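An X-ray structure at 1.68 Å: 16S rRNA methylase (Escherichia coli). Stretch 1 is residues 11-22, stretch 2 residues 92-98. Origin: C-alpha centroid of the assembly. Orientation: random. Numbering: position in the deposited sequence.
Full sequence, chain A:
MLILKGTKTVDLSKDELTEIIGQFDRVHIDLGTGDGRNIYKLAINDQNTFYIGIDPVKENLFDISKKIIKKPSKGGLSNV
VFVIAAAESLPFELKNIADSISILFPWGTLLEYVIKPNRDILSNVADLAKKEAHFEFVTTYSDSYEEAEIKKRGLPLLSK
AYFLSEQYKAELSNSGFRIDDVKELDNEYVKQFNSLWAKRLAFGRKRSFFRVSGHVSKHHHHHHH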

# COMPACT_ATOMS: atom_id res chain seq x y z
N ASP A 11 14.78 14.97 1.83
CA ASP A 11 15.44 13.82 1.25
C ASP A 11 15.92 12.83 2.30
O ASP A 11 16.53 13.21 3.29
CB ASP A 11 16.62 14.25 0.39
CG ASP A 11 17.34 13.08 -0.24
OD1 ASP A 11 16.71 12.38 -1.07
OD2 ASP A 11 18.52 12.86 0.08
N LEU A 12 15.61 11.55 2.08
CA LEU A 12 16.03 10.48 2.97
C LEU A 12 16.92 9.57 2.14
O LEU A 12 16.49 9.04 1.11
CB LEU A 12 14.83 9.69 3.49
CG LEU A 12 15.18 8.63 4.55
CD1 LEU A 12 15.55 9.32 5.85
CD2 LEU A 12 14.00 7.69 4.77
N SER A 13 18.17 9.40 2.57
CA SER A 13 19.11 8.56 1.83
C SER A 13 18.90 7.08 2.12
O SER A 13 18.21 6.72 3.07
CB SER A 13 20.54 8.94 2.20
OG SER A 13 20.82 8.56 3.54
N LYS A 14 19.52 6.24 1.30
CA LYS A 14 19.42 4.80 1.48
C LYS A 14 20.00 4.40 2.84
O LYS A 14 19.43 3.57 3.54
CB LYS A 14 20.16 4.07 0.36
CG LYS A 14 20.18 2.56 0.50
CD LYS A 14 18.77 1.99 0.63
CE LYS A 14 18.79 0.47 0.75
NZ LYS A 14 17.42 -0.09 0.91
N ASP A 15 21.13 4.99 3.20
CA ASP A 15 21.76 4.67 4.48
C ASP A 15 20.90 5.10 5.66
O ASP A 15 20.85 4.40 6.68
CB ASP A 15 23.14 5.34 4.59
CG ASP A 15 24.15 4.74 3.63
OD1 ASP A 15 24.20 3.49 3.52
OD2 ASP A 15 24.91 5.50 3.00
N GLU A 16 20.21 6.23 5.54
CA GLU A 16 19.36 6.70 6.62
C GLU A 16 18.17 5.76 6.78
O GLU A 16 17.76 5.45 7.90
CB GLU A 16 18.87 8.12 6.33
CG GLU A 16 19.98 9.15 6.29
CD GLU A 16 19.46 10.56 6.11
OE1 GLU A 16 18.84 10.84 5.06
OE2 GLU A 16 19.66 11.39 7.03
N LEU A 17 17.62 5.31 5.65
CA LEU A 17 16.49 4.40 5.67
C LEU A 17 16.88 3.08 6.33
O LEU A 17 16.14 2.55 7.16
CB LEU A 17 16.01 4.14 4.24
CG LEU A 17 14.83 3.18 4.07
CD1 LEU A 17 13.60 3.73 4.80
CD2 LEU A 17 14.53 3.01 2.59
N THR A 18 18.04 2.57 5.96
CA THR A 18 18.53 1.31 6.52
C THR A 18 18.65 1.40 8.04
O THR A 18 18.31 0.46 8.76
CB THR A 18 19.90 0.94 5.92
OG1 THR A 18 19.77 0.78 4.50
CG2 THR A 18 20.42 -0.36 6.53
N GLU A 19 19.11 2.55 8.53
CA GLU A 19 19.28 2.76 9.96
C GLU A 19 17.92 2.70 10.66
O GLU A 19 17.78 2.08 11.71
CB GLU A 19 19.96 4.11 10.21
CG GLU A 19 20.44 4.33 11.64
CD GLU A 19 19.35 4.82 12.57
OE1 GLU A 19 19.61 4.93 13.79
OE2 GLU A 19 18.23 5.09 12.09
N ILE A 20 16.93 3.36 10.07
CA ILE A 20 15.58 3.38 10.63
C ILE A 20 14.98 1.97 10.65
O ILE A 20 14.40 1.55 11.65
CB ILE A 20 14.65 4.30 9.81
CG1 ILE A 20 15.22 5.72 9.78
CG2 ILE A 20 13.25 4.29 10.40
CD1 ILE A 20 15.42 6.34 11.15
N ILE A 21 15.13 1.25 9.54
CA ILE A 21 14.61 -0.11 9.43
C ILE A 21 15.22 -1.02 10.51
O ILE A 21 14.60 -2.00 10.92
CB ILE A 21 14.95 -0.73 8.05
CG1 ILE A 21 14.45 0.17 6.93
CG2 ILE A 21 14.34 -2.12 7.94
CD1 ILE A 21 12.96 0.37 6.92
N GLY A 22 16.42 -0.67 10.96
CA GLY A 22 17.12 -1.46 11.96
C GLY A 22 16.38 -1.86 13.22
O GLY A 22 16.60 -2.96 13.74
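Stretch 2 92-98: FELKNIA

The contact between residues 92-98 and residues 11-22, most of which form a helix from Lys14 onward, is centred on Leu17, a buried residue whose CA-to-CB bond points toward the second stretch. Leu17 CD2 lies 3.8 Å from Ile97 CD1 and 3.9 Å from Leu94 CD2. The CA-to-CB bond of Ile97 also points toward the helix, and its extended side chain (chi1 and chi2 both t) carries CD1 to the helix surface. The CA-to-CB bond of Leu94 instead points away, and it is the end of the side chain that comes back to Leu17. One turn further along the helix, Ile21 adds a looser apolar contact, its CD1 4.2 Å from Ile97 CD1. The m, m rotamer of Ile21 and the t, t rotamer of Ile97 bring these methyls together although their CA atoms are 9.4 Å apart.

Stretch 2 runs in the same general sense as the helix, with Glu93 near Lys14 at its start and Ile97 near Ile21 further on. It is not itself a regular helix. Residues 92-94 form a short 3-10 segment, after which Lys95 N donates to Phe92 O at 3.2 Å. Lys95 then adopts an extended backbone (phi/psi -64/134), and Asn96 has positive phi (52/46), so the chain turns before Ile97 returns to the helix. The two backbones come closest at the beginning, where the CA atoms of Lys14 and Glu93 are 5.3 Å apart.

Here the contact becomes polar. Lys14 reaches along stretch 2, and its NZ donates a hydrogen bond of 2.8 Å to Glu93 O, while the aliphatic parts of the two side chains pack, with Lys14 CB 3.8 Å from Glu93 CG. Leu17 CD2 lies 3.8 Å from the same carbonyl oxygen, Glu93 O, so the apolar centre and the polar edge meet at this atom. Lys14 NZ also donates to water 3 (NZ to O 3.1 Å), which donates in turn to Lys95 O at 2.6 Å.

The outer edge is hydrated. Glu93 OE2 is 3.9 Å from Leu12 O, and water 1 lies 2.8 Å from each of these two oxygens. Water 2 accepts from Lys14 N at 3.2 Å and donates to Glu93 OE2 at 2.7 Å, so the carboxylate is tied through water to a backbone amide in the first turn of the helix. That turn is closed by Ser13, whose OG caps the helix by accepting from Glu16 N at 3.1 Å.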

# COMPACT_ATOMS: atom_id res chain seq x y z
N PHE A 92 14.69 3.98 -5.96
CA PHE A 92 15.60 2.84 -5.96
C PHE A 92 15.93 2.38 -4.54
O PHE A 92 16.31 1.23 -4.34
CB PHE A 92 16.89 3.20 -6.72
CG PHE A 92 17.86 4.02 -5.91
CD1 PHE A 92 18.86 3.40 -5.17
CD2 PHE A 92 17.77 5.41 -5.90
CE1 PHE A 92 19.77 4.16 -4.43
CE2 PHE A 92 18.67 6.17 -5.17
CZ PHE A 92 19.67 5.55 -4.43
N GLU A 93 15.78 3.27 -3.57
CA GLU A 93 16.09 2.93 -2.19
C GLU A 93 15.12 1.90 -1.61
O GLU A 93 15.42 1.25 -0.61
CB GLU A 93 16.09 4.19 -1.31
CG GLU A 93 17.15 5.22 -1.70
CD GLU A 93 16.61 6.35 -2.58
OE1 GLU A 93 15.71 6.08 -3.40
OE2 GLU A 93 17.10 7.49 -2.46
N LEU A 94 13.97 1.72 -2.26
CA LEU A 94 12.98 0.77 -1.77
C LEU A 94 13.08 -0.62 -2.40
O LEU A 94 12.28 -1.51 -2.10
CB LEU A 94 11.57 1.32 -1.99
CG LEU A 94 11.22 2.62 -1.25
CD1 LEU A 94 9.76 2.95 -1.52
CD2 LEU A 94 11.47 2.46 0.25
N LYS A 95 14.05 -0.80 -3.29
CA LYS A 95 14.20 -2.10 -3.93
C LYS A 95 14.56 -3.21 -2.95
O LYS A 95 15.42 -3.03 -2.08
CB LYS A 95 15.28 -2.01 -5.02
CG LYS A 95 14.78 -1.46 -6.35
CD LYS A 95 13.96 -0.20 -6.16
CE LYS A 95 13.34 0.25 -7.47
NZ LYS A 95 12.34 1.33 -7.25
N ASN A 96 13.87 -4.34 -3.09
CA ASN A 96 14.12 -5.53 -2.26
C ASN A 96 14.12 -5.24 -0.77
O ASN A 96 14.98 -5.72 -0.03
CB ASN A 96 15.47 -6.14 -2.68
CG ASN A 96 15.72 -7.50 -2.07
OD1 ASN A 96 14.91 -8.42 -2.22
ND2 ASN A 96 16.84 -7.64 -1.38
N ILE A 97 13.13 -4.48 -0.30
CA ILE A 97 13.08 -4.10 1.11
C ILE A 97 11.84 -4.55 1.89
O ILE A 97 11.89 -4.66 3.12
CB ILE A 97 13.16 -2.56 1.23
CG1 ILE A 97 13.48 -2.14 2.67
CG2 ILE A 97 11.83 -1.93 0.83
CD1 ILE A 97 13.60 -0.63 2.85
N ALA A 98 10.74 -4.82 1.20
CA ALA A 98 9.50 -5.18 1.88
C ALA A 98 9.13 -6.64 2.12
O ALA A 98 9.30 -7.49 1.25
CB ALA A 98 8.34 -4.48 1.19
O HOH W 1 15.64 9.64 -1.45
O HOH W 2 19.66 7.79 -1.54
O HOH W 3 17.55 -1.50 -1.83